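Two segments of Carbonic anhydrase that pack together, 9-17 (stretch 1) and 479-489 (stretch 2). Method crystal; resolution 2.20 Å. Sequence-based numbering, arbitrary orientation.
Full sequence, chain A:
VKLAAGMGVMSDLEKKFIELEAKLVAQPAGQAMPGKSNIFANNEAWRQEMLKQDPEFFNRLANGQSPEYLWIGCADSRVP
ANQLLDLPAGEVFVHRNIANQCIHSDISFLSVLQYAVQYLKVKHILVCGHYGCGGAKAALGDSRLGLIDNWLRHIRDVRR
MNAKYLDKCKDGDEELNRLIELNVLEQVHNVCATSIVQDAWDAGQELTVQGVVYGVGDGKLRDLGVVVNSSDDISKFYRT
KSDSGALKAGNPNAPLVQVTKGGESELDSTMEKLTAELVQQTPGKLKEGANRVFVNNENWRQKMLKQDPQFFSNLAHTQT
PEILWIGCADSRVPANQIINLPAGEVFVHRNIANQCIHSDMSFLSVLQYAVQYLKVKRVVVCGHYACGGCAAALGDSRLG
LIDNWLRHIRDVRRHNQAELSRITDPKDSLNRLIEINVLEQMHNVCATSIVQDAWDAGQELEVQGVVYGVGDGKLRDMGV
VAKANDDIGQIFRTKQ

Stretch 1, residues 9-17: VMSDLEKKF
Stretch 2, residues 479-489: GVVAKANDDIG

The first turns of a helix dock against a strand and the loop that follows it, through a polar cluster at the helix N-terminus and a small apolar patch that begins within the first turn. Helix 12-17 continues later in the chain, and strand 479-481 begins earlier; their axes run nearly antiparallel, at 161°, with a closest approach of 10.4 Å. The direct backbone approach is therefore made by the loop beyond the strand: the CA atoms of Leu 13 and Ala 484 lie 4.8 Å apart, those of Ser 11 and Ile 488 5.1 Å, and those of Asp 12 and Asn 485 5.4 Å. Together the two stretches bury 542 Å².

Met 10 (phi/psi -97/155) and Ser 11 (-83/170) are extended; from Asp 12 onward the angles are helical, near -60/-45, and Lys 15 N to Ser 11 O (3.0 Å), Lys 16 N to Asp 12 O (2.9 Å) and Phe 17 N to Leu 13 O (2.9 Å) are the backbone hydrogen bonds of the first turns. Ser 11 is the N-cap. Its p rotamer (chi1 63°) lets OG accept a weak bond from Glu 14 N (3.3 Å) while donating to Asp 486 OD1 at 2.7 Å, so one hydroxyl both caps the helix and ties it to the loop. Ser 11 N in turn donates to Glu 14 OE2 at 2.9 Å; Glu 14 has chi1 -95° and chi2 145°, both between wells, and chi3 -162°. Two like charges lie close together here, Glu 14 OE1 4.4 Å from Asp 486 OD1.

The start of a helix leaves amide groups without intrahelical partners, and the loop supplies one: Leu 13 N donates to Asn 485 O at 2.9 Å, with an angle of 141° at the hydrogen. Water 1 accepts from Asp 12 N at 2.9 Å and also lies 3.1 Å from Asn 485 OD1 and 3.0 Å from Asp 487 O. The loop is braced from within. Asn 485 (chi1 -177°, t; chi2 -102°) accepts at OD1 from Asp 487 N (2.8 Å) and donates through ND2 to Asp 487 OD2 (3.1 Å), the latter side chain being m. Asp 486 (-107/25, chi1 t) interrupts the extended angles of Asn 485 (-67/135) and Asp 487 (-90/132).

Beside this cluster, Ile 488 (p, chi2 t) brings CG2 to 4.1 Å from Ser 11 CB and 4.2 Å from Val 9 O. Apolar contacts begin at Leu 13 and continue to Phe 17. Leu 13, with chi1 at -135° between wells and chi2 t, sets CD2 3.8 Å from Ala 484 CB. Val 481 (-134/123, chi1 t) points toward the helix, whereas Val 480 points away; CG2 of Val 481 meets CE2 of Phe 17 (chi1 -84°, m; chi2 -94°) at 3.6 Å, obliquely to the ring. Lys 16 (t, p, t, t) runs its aliphatic chain across the strand, CG 4.1 Å from Val 481 CG2 and CE 3.7 Å from Val 480 O.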

# COMPACT_ATOMS: atom_id res chain seq x y z
N VAL A 9 -2.73 30.34 -11.64
CA VAL A 9 -1.41 29.99 -11.05
C VAL A 9 -1.15 28.47 -11.15
O VAL A 9 -1.09 27.75 -10.15
CB VAL A 9 -1.31 30.51 -9.58
CG1 VAL A 9 -2.43 29.92 -8.71
CG2 VAL A 9 0.08 30.25 -8.99
N MET A 10 -1.01 27.99 -12.38
CA MET A 10 -0.78 26.58 -12.63
C MET A 10 0.70 26.42 -12.81
O MET A 10 1.37 27.38 -13.16
CB MET A 10 -1.49 26.17 -13.92
CG MET A 10 -2.99 26.37 -13.91
SD MET A 10 -3.70 25.83 -15.46
CE MET A 10 -3.18 27.16 -16.54
N SER A 11 1.22 25.23 -12.55
CA SER A 11 2.64 25.00 -12.74
C SER A 11 2.83 24.70 -14.22
O SER A 11 1.85 24.45 -14.93
CB SER A 11 3.12 23.79 -11.93
OG SER A 11 2.49 22.60 -12.37
N ASP A 12 4.07 24.66 -14.65
CA ASP A 12 4.39 24.35 -16.02
C ASP A 12 3.90 22.96 -16.40
O ASP A 12 3.45 22.76 -17.52
CB ASP A 12 5.88 24.44 -16.24
CG ASP A 12 6.40 25.86 -16.08
OD1 ASP A 12 5.57 26.81 -16.06
OD2 ASP A 12 7.63 26.02 -15.99
N LEU A 13 3.98 22.01 -15.46
CA LEU A 13 3.50 20.66 -15.74
C LEU A 13 2.01 20.74 -16.06
O LEU A 13 1.55 20.17 -17.04
CB LEU A 13 3.70 19.74 -14.54
CG LEU A 13 4.26 18.34 -14.79
CD1 LEU A 13 3.73 17.43 -13.71
CD2 LEU A 13 3.91 17.82 -16.14
N GLU A 14 1.27 21.43 -15.20
CA GLU A 14 -0.18 21.60 -15.38
C GLU A 14 -0.53 22.21 -16.74
O GLU A 14 -1.41 21.71 -17.44
CB GLU A 14 -0.75 22.47 -14.23
CG GLU A 14 -1.33 21.64 -13.06
CD GLU A 14 -1.13 22.26 -11.67
OE1 GLU A 14 -1.25 21.49 -10.68
OE2 GLU A 14 -0.85 23.48 -11.55
N LYS A 15 0.20 23.24 -17.14
CA LYS A 15 -0.04 23.89 -18.42
C LYS A 15 0.22 22.90 -19.53
O LYS A 15 -0.59 22.73 -20.44
CB LYS A 15 0.88 25.09 -18.60
CG LYS A 15 0.59 26.23 -17.63
CD LYS A 15 1.56 27.34 -17.90
CE LYS A 15 1.38 28.49 -16.93
NZ LYS A 15 2.49 29.47 -17.13
N LYS A 16 1.36 22.23 -19.44
CA LYS A 16 1.73 21.22 -20.41
C LYS A 16 0.62 20.19 -20.60
O LYS A 16 0.26 19.85 -21.73
CB LYS A 16 3.00 20.52 -19.97
CG LYS A 16 3.43 19.40 -20.90
CD LYS A 16 3.70 19.98 -22.27
CE LYS A 16 4.06 18.90 -23.28
NZ LYS A 16 4.68 19.49 -24.51
N PHE A 17 0.03 19.69 -19.52
CA PHE A 17 -1.01 18.70 -19.72
C PHE A 17 -2.31 19.22 -20.30
O PHE A 17 -2.92 18.52 -21.10
CB PHE A 17 -1.17 17.77 -18.52
CG PHE A 17 -0.20 16.62 -18.52
CD1 PHE A 17 -0.56 15.39 -19.07
CD2 PHE A 17 1.11 16.80 -18.11
CE1 PHE A 17 0.37 14.37 -19.20
CE2 PHE A 17 2.04 15.78 -18.24
CZ PHE A 17 1.67 14.57 -18.79
N GLY A 479 0.83 11.60 -26.11
CA GLY A 479 1.58 12.75 -25.67
C GLY A 479 2.95 12.35 -25.17
O GLY A 479 3.21 11.18 -24.89
N VAL A 480 3.86 13.32 -25.09
CA VAL A 480 5.20 13.08 -24.60
C VAL A 480 5.60 14.34 -23.85
O VAL A 480 5.10 15.42 -24.18
CB VAL A 480 6.15 12.79 -25.75
CG1 VAL A 480 6.38 14.03 -26.56
CG2 VAL A 480 7.46 12.24 -25.21
N VAL A 481 6.36 14.20 -22.77
CA VAL A 481 6.81 15.35 -21.98
C VAL A 481 8.28 15.13 -21.72
O VAL A 481 8.69 14.09 -21.18
CB VAL A 481 6.12 15.44 -20.61
CG1 VAL A 481 6.61 16.67 -19.86
CG2 VAL A 481 4.63 15.48 -20.73
N ALA A 482 9.10 16.08 -22.14
CA ALA A 482 10.54 15.98 -21.94
C ALA A 482 11.00 16.66 -20.66
O ALA A 482 12.07 16.37 -20.16
CB ALA A 482 11.28 16.58 -23.12
N LYS A 483 10.24 17.63 -20.18
CA LYS A 483 10.59 18.31 -18.95
C LYS A 483 9.55 19.37 -18.68
O LYS A 483 9.18 20.11 -19.58
CB LYS A 483 11.96 18.96 -19.06
CG LYS A 483 12.56 19.36 -17.72
CD LYS A 483 13.88 20.09 -17.93
CE LYS A 483 14.62 20.26 -16.61
NZ LYS A 483 15.83 21.13 -16.75
N ALA A 484 9.09 19.44 -17.44
CA ALA A 484 8.08 20.40 -17.04
C ALA A 484 8.09 20.49 -15.52
O ALA A 484 7.80 19.52 -14.80
CB ALA A 484 6.71 19.96 -17.56
N ASN A 485 8.44 21.66 -15.02
CA ASN A 485 8.48 21.89 -13.59
C ASN A 485 7.09 21.83 -13.02
O ASN A 485 6.15 22.37 -13.61
CB ASN A 485 9.09 23.26 -13.29
CG ASN A 485 9.22 23.50 -11.83
OD1 ASN A 485 8.43 24.22 -11.23
ND2 ASN A 485 10.21 22.85 -11.21
N ASP A 486 6.93 21.15 -11.90
CA ASP A 486 5.62 21.06 -11.31
C ASP A 486 5.49 21.90 -10.04
O ASP A 486 4.61 21.65 -9.23
CB ASP A 486 5.26 19.61 -11.04
CG ASP A 486 3.79 19.45 -10.65
OD1 ASP A 486 2.94 20.21 -11.16
OD2 ASP A 486 3.50 18.57 -9.82
N ASP A 487 6.30 22.95 -9.91
CA ASP A 487 6.22 23.79 -8.72
C ASP A 487 5.22 24.95 -8.87
O ASP A 487 5.16 25.60 -9.91
CB ASP A 487 7.61 24.29 -8.33
CG ASP A 487 8.59 23.14 -7.98
OD1 ASP A 487 8.16 22.07 -7.49
OD2 ASP A 487 9.81 23.30 -8.21
N ILE A 488 4.37 25.12 -7.87
CA ILE A 488 3.40 26.21 -7.87
C ILE A 488 3.92 27.31 -6.94
O ILE A 488 4.01 28.48 -7.35
CB ILE A 488 1.99 25.76 -7.38
CG1 ILE A 488 2.06 25.13 -5.99
CG2 ILE A 488 1.39 24.81 -8.40
CD1 ILE A 488 0.73 24.77 -5.36
N GLY A 489 4.31 26.91 -5.73
CA GLY A 489 4.83 27.83 -4.73
C GLY A 489 4.59 27.28 -3.32
O GLY A 489 5.58 27.11 -2.57
O HOH W 1 6.05 25.60 -12.74